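Local structure of Dbv8 protein (Nonomuraea, 4MFZ) at residues D74-P83 and A125-Y133; L102-V113 and L185-V193. The protein probably transfers a long aliphatic acyl chain from acyl-CoA, here bound as decanoyl-CoA, to an amino group of a glycopeptide antibiotic, as a GNAT-family N-acyltransferase. One frame throughout, in Å; residues are numbered along the deposited sequence.

Contact 1 of 2, residues D74-P83 and A125-Y133; sequences DVEEIVAATP and AAARYFHVY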
loop_
_atom_site.group_PDB
_atom_site.type_symbol
_atom_site.label_atom_id
_atom_site.label_comp_id
_atom_site.label_asym_id
_atom_site.label_seq_id
_atom_site.Cartn_x
_atom_site.Cartn_y
_atom_site.Cartn_z
ATOM N N ASP A 74 15.787 3.164 -9.037
ATOM C CA ASP A 74 15.668 2.800 -7.630
ATOM C C ASP A 74 16.365 1.496 -7.304
ATOM O O ASP A 74 16.978 1.390 -6.251
ATOM C CB ASP A 74 14.211 2.769 -7.204
ATOM C CG ASP A 74 13.586 4.147 -7.222
ATOM O OD1 ASP A 74 13.717 4.881 -6.227
ATOM O OD2 ASP A 74 12.966 4.492 -8.239
ATOM N N VAL A 75 16.287 0.524 -8.212
ATOM C CA VAL A 75 16.918 -0.763 -8.012
ATOM C C VAL A 75 18.383 -0.579 -7.594
ATOM O O VAL A 75 18.808 -1.084 -6.549
ATOM C CB VAL A 75 16.795 -1.658 -9.258
ATOM C CG1 VAL A 75 17.730 -2.854 -9.179
ATOM C CG2 VAL A 75 15.367 -2.146 -9.414
ATOM N N GLU A 76 19.136 0.167 -8.400
ATOM C CA GLU A 76 20.545 0.419 -8.129
ATOM C C GLU A 76 20.800 1.125 -6.784
ATOM O O GLU A 76 21.717 0.744 -6.040
ATOM C CB GLU A 76 21.194 1.172 -9.297
ATOM C CG GLU A 76 21.304 0.345 -10.580
ATOM C CD GLU A 76 21.699 -1.118 -10.357
ATOM O OE1 GLU A 76 22.730 -1.407 -9.731
ATOM O OE2 GLU A 76 20.983 -2.011 -10.829
ATOM N N GLU A 77 19.986 2.136 -6.470
ATOM C CA GLU A 77 20.089 2.804 -5.167
ATOM C C GLU A 77 19.810 1.836 -4.008
ATOM O O GLU A 77 20.572 1.801 -3.034
ATOM C CB GLU A 77 19.144 3.992 -5.064
ATOM C CG GLU A 77 19.388 5.089 -6.079
ATOM C CD GLU A 77 18.788 6.421 -5.641
ATOM O OE1 GLU A 77 17.575 6.495 -5.312
ATOM O OE2 GLU A 77 19.547 7.413 -5.619
ATOM N N ILE A 78 18.730 1.056 -4.132
ATOM C CA ILE A 78 18.350 0.086 -3.098
ATOM C C ILE A 78 19.437 -0.947 -2.888
ATOM O O ILE A 78 19.806 -1.232 -1.739
ATOM C CB ILE A 78 17.012 -0.638 -3.370
ATOM C CG1 ILE A 78 15.870 0.379 -3.422
ATOM C CG2 ILE A 78 16.758 -1.664 -2.253
ATOM C CD1 ILE A 78 14.535 -0.157 -3.910
ATOM N N VAL A 79 19.960 -1.487 -3.986
ATOM C CA VAL A 79 21.065 -2.438 -3.920
ATOM C C VAL A 79 22.323 -1.835 -3.264
ATOM O O VAL A 79 22.860 -2.422 -2.326
ATOM C CB VAL A 79 21.341 -3.119 -5.291
ATOM C CG1 VAL A 79 22.550 -4.045 -5.216
ATOM C CG2 VAL A 79 20.137 -3.929 -5.734
ATOM N N ALA A 80 22.761 -0.664 -3.717
ATOM C CA ALA A 80 23.935 0.022 -3.130
ATOM C C ALA A 80 23.795 0.310 -1.632
ATOM O O ALA A 80 24.788 0.292 -0.893
ATOM C CB ALA A 80 24.208 1.336 -3.852
ATOM N N ALA A 81 22.581 0.618 -1.190
ATOM C CA ALA A 81 22.371 1.052 0.178
ATOM C C ALA A 81 22.084 -0.070 1.160
ATOM O O ALA A 81 21.955 0.202 2.340
ATOM C CB ALA A 81 21.263 2.091 0.233
ATOM N N THR A 82 21.966 -1.316 0.687
ATOM C CA THR A 82 21.549 -2.430 1.535
ATOM C C THR A 82 22.285 -2.353 2.884
ATOM O O THR A 82 23.488 -2.421 2.900
ATOM C CB THR A 82 21.830 -3.784 0.845
ATOM O OG1 THR A 82 21.184 -3.819 -0.441
ATOM C CG2 THR A 82 21.331 -4.947 1.685
ATOM N N PRO A 83 21.558 -2.202 4.013
ATOM C CA PRO A 83 22.251 -2.067 5.314
ATOM C C PRO A 83 22.848 -3.403 5.788
ATOM O O PRO A 83 22.451 -4.461 5.285
ATOM C CB PRO A 83 21.115 -1.646 6.264
ATOM C CG PRO A 83 19.897 -2.312 5.689
ATOM C CD PRO A 83 20.088 -2.300 4.180
ATOM N N ALA A 125 20.333 6.721 2.346
ATOM C CA ALA A 125 19.398 5.999 1.504
ATOM C C ALA A 125 18.814 4.735 2.171
ATOM O O ALA A 125 17.715 4.325 1.837
ATOM C CB ALA A 125 20.039 5.671 0.146
ATOM N N ALA A 126 19.543 4.112 3.097
ATOM C CA ALA A 126 19.012 2.926 3.796
ATOM C C ALA A 126 17.761 3.301 4.588
ATOM O O ALA A 126 16.817 2.503 4.655
ATOM C CB ALA A 126 20.062 2.297 4.702
ATOM N N ALA A 127 17.751 4.512 5.173
ATOM C CA ALA A 127 16.597 5.005 5.915
ATOM C C ALA A 127 15.440 5.304 4.957
ATOM O O ALA A 127 14.292 4.918 5.175
ATOM C CB ALA A 127 16.954 6.242 6.716
ATOM N N ARG A 128 15.773 5.990 3.884
ATOM C CA ARG A 128 14.837 6.289 2.817
ATOM C C ARG A 128 14.100 5.038 2.253
ATOM O O ARG A 128 12.880 5.053 2.049
ATOM C CB ARG A 128 15.648 7.053 1.752
ATOM C CG ARG A 128 14.895 7.525 0.539
ATOM C CD ARG A 128 15.886 8.162 -0.450
ATOM N NE ARG A 128 16.342 9.453 0.052
ATOM C CZ ARG A 128 15.666 10.587 -0.088
ATOM N NH1 ARG A 128 14.517 10.599 -0.753
ATOM N NH2 ARG A 128 16.157 11.725 0.402
ATOM N N TYR A 129 14.834 3.945 2.063
ATOM C CA TYR A 129 14.248 2.695 1.573
ATOM C C TYR A 129 13.970 1.649 2.686
ATOM O O TYR A 129 13.802 0.481 2.399
ATOM C CB TYR A 129 15.160 2.077 0.517
ATOM C CG TYR A 129 15.319 2.911 -0.751
ATOM C CD1 TYR A 129 14.250 3.067 -1.628
ATOM C CD2 TYR A 129 16.543 3.528 -1.079
ATOM C CE1 TYR A 129 14.364 3.820 -2.779
ATOM C CE2 TYR A 129 16.666 4.276 -2.255
ATOM C CZ TYR A 129 15.565 4.410 -3.094
ATOM O OH TYR A 129 15.607 5.125 -4.266
ATOM N N PHE A 130 13.918 2.078 3.943
ATOM C CA PHE A 130 13.753 1.157 5.092
ATOM C C PHE A 130 12.684 0.088 4.874
ATOM O O PHE A 130 12.906 -1.060 5.161
ATOM C CB PHE A 130 13.410 1.952 6.373
ATOM C CG PHE A 130 13.159 1.086 7.585
ATOM C CD1 PHE A 130 14.206 0.422 8.216
ATOM C CD2 PHE A 130 11.862 0.938 8.106
ATOM C CE1 PHE A 130 13.969 -0.380 9.349
ATOM C CE2 PHE A 130 11.624 0.144 9.234
ATOM C CZ PHE A 130 12.674 -0.518 9.857
ATOM N N HIS A 131 11.522 0.486 4.379
ATOM C CA HIS A 131 10.395 -0.442 4.198
ATOM C C HIS A 131 10.566 -1.430 3.084
ATOM O O HIS A 131 9.957 -2.506 3.120
ATOM C CB HIS A 131 9.085 0.339 4.075
ATOM C CG HIS A 131 8.723 1.054 5.344
ATOM N ND1 HIS A 131 8.226 0.399 6.428
ATOM C CD2 HIS A 131 8.874 2.378 5.720
ATOM C CE1 HIS A 131 8.030 1.284 7.436
ATOM N NE2 HIS A 131 8.424 2.489 7.009
ATOM N N VAL A 132 11.418 -1.105 2.111
ATOM C CA VAL A 132 11.847 -2.076 1.122
ATOM C C VAL A 132 12.613 -3.168 1.822
ATOM O O VAL A 132 12.388 -4.347 1.579
ATOM C CB VAL A 132 12.766 -1.437 0.048
ATOM C CG1 VAL A 132 13.198 -2.472 -0.981
ATOM C CG2 VAL A 132 12.048 -0.293 -0.626
ATOM N N TYR A 133 13.543 -2.786 2.701
ATOM C CA TYR A 133 14.336 -3.787 3.432
ATOM C C TYR A 133 13.475 -4.632 4.369
ATOM O O TYR A 133 13.626 -5.837 4.390
ATOM C CB TYR A 133 15.523 -3.144 4.158
ATOM C CG TYR A 133 16.406 -2.382 3.197
ATOM C CD1 TYR A 133 16.997 -3.025 2.127
ATOM C CD2 TYR A 133 16.590 -1.008 3.327
ATOM C CE1 TYR A 133 17.787 -2.333 1.218
ATOM C CE2 TYR A 133 17.384 -0.317 2.436
ATOM C CZ TYR A 133 17.979 -0.997 1.387
ATOM O OH TYR A 133 18.761 -0.318 0.496
#

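Contact 2 of 2, residues L102-V113 and L185-V193; sequences LVRHMGDYKVKV and LTLLVRGLV. With NA (sodium ion), chain C.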
loop_
_atom_site.group_PDB
_atom_site.type_symbol
_atom_site.label_atom_id
_atom_site.label_comp_id
_atom_site.label_asym_id
_atom_site.label_seq_id
_atom_site.Cartn_x
_atom_site.Cartn_y
_atom_site.Cartn_z
ATOM N N LEU A 102 6.289 -8.083 12.249
ATOM C CA LEU A 102 5.473 -8.575 11.128
ATOM C C LEU A 102 5.295 -10.086 11.098
ATOM O O LEU A 102 4.221 -10.544 10.728
ATOM C CB LEU A 102 6.033 -8.107 9.750
ATOM C CG LEU A 102 6.258 -6.604 9.622
ATOM C CD1 LEU A 102 6.661 -6.260 8.191
ATOM C CD2 LEU A 102 5.021 -5.825 10.027
ATOM N N VAL A 103 6.310 -10.866 11.472
ATOM C CA VAL A 103 6.119 -12.318 11.498
ATOM C C VAL A 103 5.315 -12.792 12.708
ATOM O O VAL A 103 4.654 -13.812 12.644
ATOM C CB VAL A 103 7.435 -13.133 11.351
ATOM C CG1 VAL A 103 8.263 -12.596 10.193
ATOM C CG2 VAL A 103 8.235 -13.159 12.637
ATOM N N ARG A 104 5.388 -12.042 13.802
ATOM C CA ARG A 104 4.677 -12.330 15.054
ATOM C C ARG A 104 3.131 -12.353 14.946
ATOM O O ARG A 104 2.487 -13.133 15.644
ATOM C CB ARG A 104 5.119 -11.299 16.101
ATOM C CG ARG A 104 4.491 -11.428 17.473
ATOM C CD ARG A 104 5.312 -12.393 18.311
ATOM N NE ARG A 104 4.965 -12.267 19.717
ATOM C CZ ARG A 104 3.881 -12.807 20.255
ATOM N NH1 ARG A 104 3.044 -13.517 19.498
ATOM N NH2 ARG A 104 3.636 -12.634 21.551
ATOM N N HIS A 105 2.529 -11.489 14.120
ATOM C CA HIS A 105 1.091 -11.592 13.812
ATOM C C HIS A 105 0.811 -11.778 12.346
ATOM O O HIS A 105 -0.165 -11.266 11.811
ATOM C CB HIS A 105 0.305 -10.409 14.381
ATOM C CG HIS A 105 0.514 -10.211 15.865
ATOM N ND1 HIS A 105 0.184 -11.152 16.776
ATOM C CD2 HIS A 105 1.093 -9.170 16.570
ATOM C CE1 HIS A 105 0.513 -10.724 18.002
ATOM N NE2 HIS A 105 1.073 -9.509 17.879
ATOM N N MET A 106 1.691 -12.525 11.692
ATOM C CA MET A 106 1.559 -12.876 10.294
ATOM C C MET A 106 0.181 -13.471 10.018
ATOM O O MET A 106 -0.224 -14.469 10.612
ATOM C CB MET A 106 2.684 -13.842 9.885
ATOM C CG MET A 106 2.586 -14.382 8.458
ATOM S SD MET A 106 2.839 -13.118 7.195
ATOM C CE MET A 106 4.613 -12.851 7.346
ATOM N N GLY A 107 -0.552 -12.822 9.128
ATOM C CA GLY A 107 -1.803 -13.388 8.634
ATOM C C GLY A 107 -2.980 -13.237 9.561
ATOM O O GLY A 107 -4.055 -13.749 9.267
ATOM N N ASP A 108 -2.804 -12.504 10.655
ATOM C CA ASP A 108 -3.851 -12.415 11.656
ATOM C C ASP A 108 -4.582 -11.095 11.551
ATOM O O ASP A 108 -4.083 -10.058 12.038
ATOM C CB ASP A 108 -3.274 -12.602 13.063
ATOM C CG ASP A 108 -4.348 -12.528 14.153
ATOM O OD1 ASP A 108 -5.531 -12.265 13.848
ATOM O OD2 ASP A 108 -4.009 -12.721 15.334
ATOM N N TYR A 109 -5.772 -11.127 10.941
ATOM C CA TYR A 109 -6.539 -9.893 10.679
ATOM C C TYR A 109 -7.260 -9.308 11.913
ATOM O O TYR A 109 -7.795 -8.195 11.841
ATOM C CB TYR A 109 -7.528 -10.103 9.530
ATOM C CG TYR A 109 -8.492 -11.231 9.788
ATOM C CD1 TYR A 109 -9.638 -11.015 10.538
ATOM C CD2 TYR A 109 -8.246 -12.523 9.300
ATOM C CE1 TYR A 109 -10.521 -12.037 10.820
ATOM C CE2 TYR A 109 -9.133 -13.561 9.572
ATOM C CZ TYR A 109 -10.266 -13.302 10.343
ATOM O OH TYR A 109 -11.187 -14.289 10.616
ATOM N N LYS A 110 -7.261 -10.044 13.029
ATOM C CA LYS A 110 -7.825 -9.540 14.295
ATOM C C LYS A 110 -6.842 -8.721 15.148
ATOM O O LYS A 110 -7.172 -8.362 16.263
ATOM C CB LYS A 110 -8.361 -10.691 15.163
ATOM C CG LYS A 110 -9.062 -11.822 14.424
ATOM C CD LYS A 110 -10.140 -12.479 15.289
ATOM C CE LYS A 110 -10.443 -13.922 14.885
ATOM N NZ LYS A 110 -9.401 -14.871 15.388
ATOM N N VAL A 111 -5.629 -8.456 14.663
ATOM C CA VAL A 111 -4.683 -7.613 15.398
ATOM C C VAL A 111 -4.257 -6.452 14.496
ATOM O O VAL A 111 -3.890 -6.650 13.333
ATOM C CB VAL A 111 -3.473 -8.428 15.974
ATOM C CG1 VAL A 111 -2.691 -9.126 14.889
ATOM C CG2 VAL A 111 -2.510 -7.548 16.763
ATOM N N LYS A 112 -4.325 -5.237 15.008
ATOM C CA LYS A 112 -3.843 -4.101 14.239
ATOM C C LYS A 112 -2.337 -4.048 14.359
ATOM O O LYS A 112 -1.804 -4.094 15.465
ATOM C CB LYS A 112 -4.462 -2.799 14.720
ATOM C CG LYS A 112 -5.891 -2.605 14.256
ATOM C CD LYS A 112 -6.388 -1.208 14.611
ATOM C CE LYS A 112 -7.562 -0.802 13.729
ATOM N NZ LYS A 112 -7.973 0.606 13.999
ATOM N N VAL A 113 -1.648 -4.008 13.222
ATOM C CA VAL A 113 -0.193 -3.814 13.239
ATOM C C VAL A 113 0.153 -2.602 12.383
ATOM O O VAL A 113 0.148 -2.657 11.146
ATOM C CB VAL A 113 0.596 -5.074 12.796
ATOM C CG1 VAL A 113 2.082 -4.781 12.723
ATOM C CG2 VAL A 113 0.344 -6.234 13.736
ATOM N N LEU A 185 2.062 -1.540 2.313
ATOM C CA LEU A 185 3.083 -2.590 2.190
ATOM C C LEU A 185 3.112 -3.496 3.424
ATOM O O LEU A 185 3.189 -4.717 3.269
ATOM C CB LEU A 185 4.489 -2.030 1.959
ATOM C CG LEU A 185 4.757 -1.163 0.732
ATOM C CD1 LEU A 185 6.195 -0.623 0.777
ATOM C CD2 LEU A 185 4.488 -1.981 -0.531
ATOM N N THR A 186 3.057 -2.894 4.621
ATOM C CA THR A 186 3.008 -3.654 5.895
ATOM C C THR A 186 1.843 -4.634 5.959
ATOM O O THR A 186 2.037 -5.828 6.207
ATOM C CB THR A 186 3.024 -2.718 7.132
ATOM O OG1 THR A 186 4.226 -1.975 7.108
ATOM C CG2 THR A 186 3.014 -3.488 8.416
ATOM N N LEU A 187 0.639 -4.145 5.708
ATOM C CA LEU A 187 -0.533 -5.004 5.644
ATOM C C LEU A 187 -0.410 -6.157 4.608
ATOM O O LEU A 187 -0.793 -7.302 4.879
ATOM C CB LEU A 187 -1.734 -4.129 5.339
ATOM C CG LEU A 187 -3.094 -4.659 5.755
ATOM C CD1 LEU A 187 -3.151 -4.751 7.290
ATOM C CD2 LEU A 187 -4.164 -3.714 5.204
ATOM N N LEU A 188 0.145 -5.848 3.445
ATOM C CA LEU A 188 0.302 -6.818 2.361
ATOM C C LEU A 188 1.328 -7.891 2.730
ATOM O O LEU A 188 1.087 -9.086 2.556
ATOM C CB LEU A 188 0.732 -6.101 1.088
ATOM C CG LEU A 188 0.864 -7.000 -0.162
ATOM C CD1 LEU A 188 0.506 -6.193 -1.422
ATOM C CD2 LEU A 188 2.265 -7.558 -0.242
ATOM N N VAL A 189 2.462 -7.465 3.275
ATOM C CA VAL A 189 3.510 -8.414 3.628
ATOM C C VAL A 189 3.215 -9.218 4.915
ATOM O O VAL A 189 3.892 -10.215 5.185
ATOM C CB VAL A 189 4.935 -7.764 3.640
ATOM C CG1 VAL A 189 5.323 -7.296 5.027
ATOM C CG2 VAL A 189 5.967 -8.776 3.161
ATOM N N ARG A 190 2.198 -8.792 5.668
ATOM C CA ARG A 190 1.616 -9.601 6.729
ATOM C C ARG A 190 0.522 -10.551 6.239
ATOM O O ARG A 190 -0.223 -11.073 7.058
ATOM C CB ARG A 190 1.012 -8.730 7.823
ATOM C CG ARG A 190 1.981 -8.177 8.848
ATOM C CD ARG A 190 1.219 -7.275 9.831
ATOM N NE ARG A 190 0.348 -8.074 10.674
ATOM C CZ ARG A 190 -0.952 -7.874 10.878
ATOM N NH1 ARG A 190 -1.576 -6.842 10.358
ATOM N NH2 ARG A 190 -1.616 -8.737 11.643
ATOM N N GLY A 191 0.415 -10.769 4.921
ATOM C CA GLY A 191 -0.487 -11.805 4.382
ATOM C C GLY A 191 -1.956 -11.434 4.404
ATOM O O GLY A 191 -2.809 -12.305 4.368
ATOM N N LEU A 192 -2.249 -10.143 4.424
ATOM C CA LEU A 192 -3.623 -9.625 4.561
ATOM C C LEU A 192 -4.158 -8.870 3.328
ATOM O O LEU A 192 -5.259 -8.285 3.378
ATOM C CB LEU A 192 -3.689 -8.658 5.767
ATOM C CG LEU A 192 -4.248 -9.188 7.100
ATOM C CD1 LEU A 192 -4.030 -10.674 7.258
ATOM C CD2 LEU A 192 -3.746 -8.452 8.352
ATOM N N VAL A 193 -3.369 -8.824 2.260
ATOM C CA VAL A 193 -3.829 -8.181 1.005
ATOM C C VAL A 193 -3.534 -9.147 -0.131
ATOM O O VAL A 193 -2.426 -9.695 -0.208
ATOM C CB VAL A 193 -3.128 -6.809 0.729
ATOM C CG1 VAL A 193 -3.646 -6.154 -0.559
ATOM C CG2 VAL A 193 -3.308 -5.832 1.912
HETATM NA NA NA C . 1.707 -8.136 19.499
HETATM O O HOH W 1 -4.294 -6.151 10.602
HETATM O O HOH W 2 -0.806 -4.194 9.173
HETATM O O HOH W 3 2.036 -8.169 22.053
HETATM O O HOH W 4 1.463 -6.378 18.114
HETATM O O HOH W 5 3.860 -7.780 19.184
HETATM O O HOH W 6 -0.133 -6.936 20.051
#

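Contact 1 of 2, residues D74-P83 and A125-Y133
Helix 72-81 meets helix 125-128, just before the break at Y129, most closely at A81 and A126, whose CA atoms lie 5.3 Å apart, and the backbones have drawn apart to 6.7 Å between the CA atoms of I78 and Y129. Alanines suit the close end: A81 CB rests on A125 CB, and A126 CB lies against A81 O. Where the backbones are wider apart Y129 fills the gap, and Y133 reaches in beside A81 and P83. Y129, which leaves helix 125-128 and occupies the N-cap position of the next helix, lays its ring across I78, whose CG1 stands 3.6 Å from the ring centroid in a CH-pi contact. This follows from the I78 torsion (chi1 -61°), which sets CG1 beside the backbone N while CG2 turns to V132 CG1 and the Y133 ring. The hydroxyl of Y129 sits between two carboxylates, 2.7 Å from D74 OD1 and 2.6 Å from E77 OE1, both near the ring plane, with each carboxylate turned steeply against the ring. Y133 works differently: its OH donates to I78 O over 2.6 Å, in the carbonyl plane and on a lone pair, while P83 CD makes a CH-pi contact over the ring face, 3.5 Å from its centroid. The proline ring holds its CD methylene fixed over the face, in the loop that follows the helix. R171 of helix 162-174 forms salt bridges with D74 and E77, and its positive charge probably offsets the negative charge gathered at the Y129 hydroxyl.

Contact 2 of 2, residues L102-V113 and L185-V193
R190 reaches from the end of helix 182-192 into the loop that follows helix 89-104, and has the largest share of the contact. From CB the chain runs to CG, which lies against L102 O and L102 CD2, then to CD, packed on V113 CB. A bend at chi3 (70°) turns the guanidinium face to V113, CG2 lying over its centre, 3.5 Å from R190 CZ. NE makes a weak bond to H105 O. NH2 gives a firmer one to the same oxygen at 2.9 Å, approaching from the face opposite D108 N, and a weak one to D108 O at 2.8 Å. NH1 holds two waters that pass on to V111 O and V113 O. Arginine suits the place, its guanidinium meeting two loop carbonyls directly and two more through water.

Beside it, L102 CD1 meets V189 CG1, and L102 CD2 presses tightly on T186 CG2 at 3.5 Å. G107 N donates to R190 O over 2.7 Å, and L192 CD1 packs on G107 C. The H105 ring leads away from helix 182-192, and its NE2 binds a sodium ion at 2.2 Å, four waters completing the ligands seen.

Both backbones turn on glycines with positive phi: G107 in the type II turn from H105 to D108, and G191 as the C-prime residue of a Schellman motif that ends helix 182-192 just before strand 193-196.

In the fold
Contacts 1 and 2 lie in the helical N-acyltransferase N-terminal domain, their centres 22 Å apart; their nearest atoms come within about 4 Å without touching. The segments alternate along the chain: helix 89-104, which leads into contact 2, follows helix 72-81 and precedes helix 125-128 of contact 1. Helix 89-104 also touches contact 1 directly, through L91, L94 and A98 against F130 and L91 against A126. Helix 130-148 returns the link, since V134 meets L102. The decanoyl-CoA pocket uses residues between 198 and 316, in the other part of the chain, and contact 2 stands at the junction: L192 pairs with L203 through the backbone, and Y109 packs edge-to-face on H247.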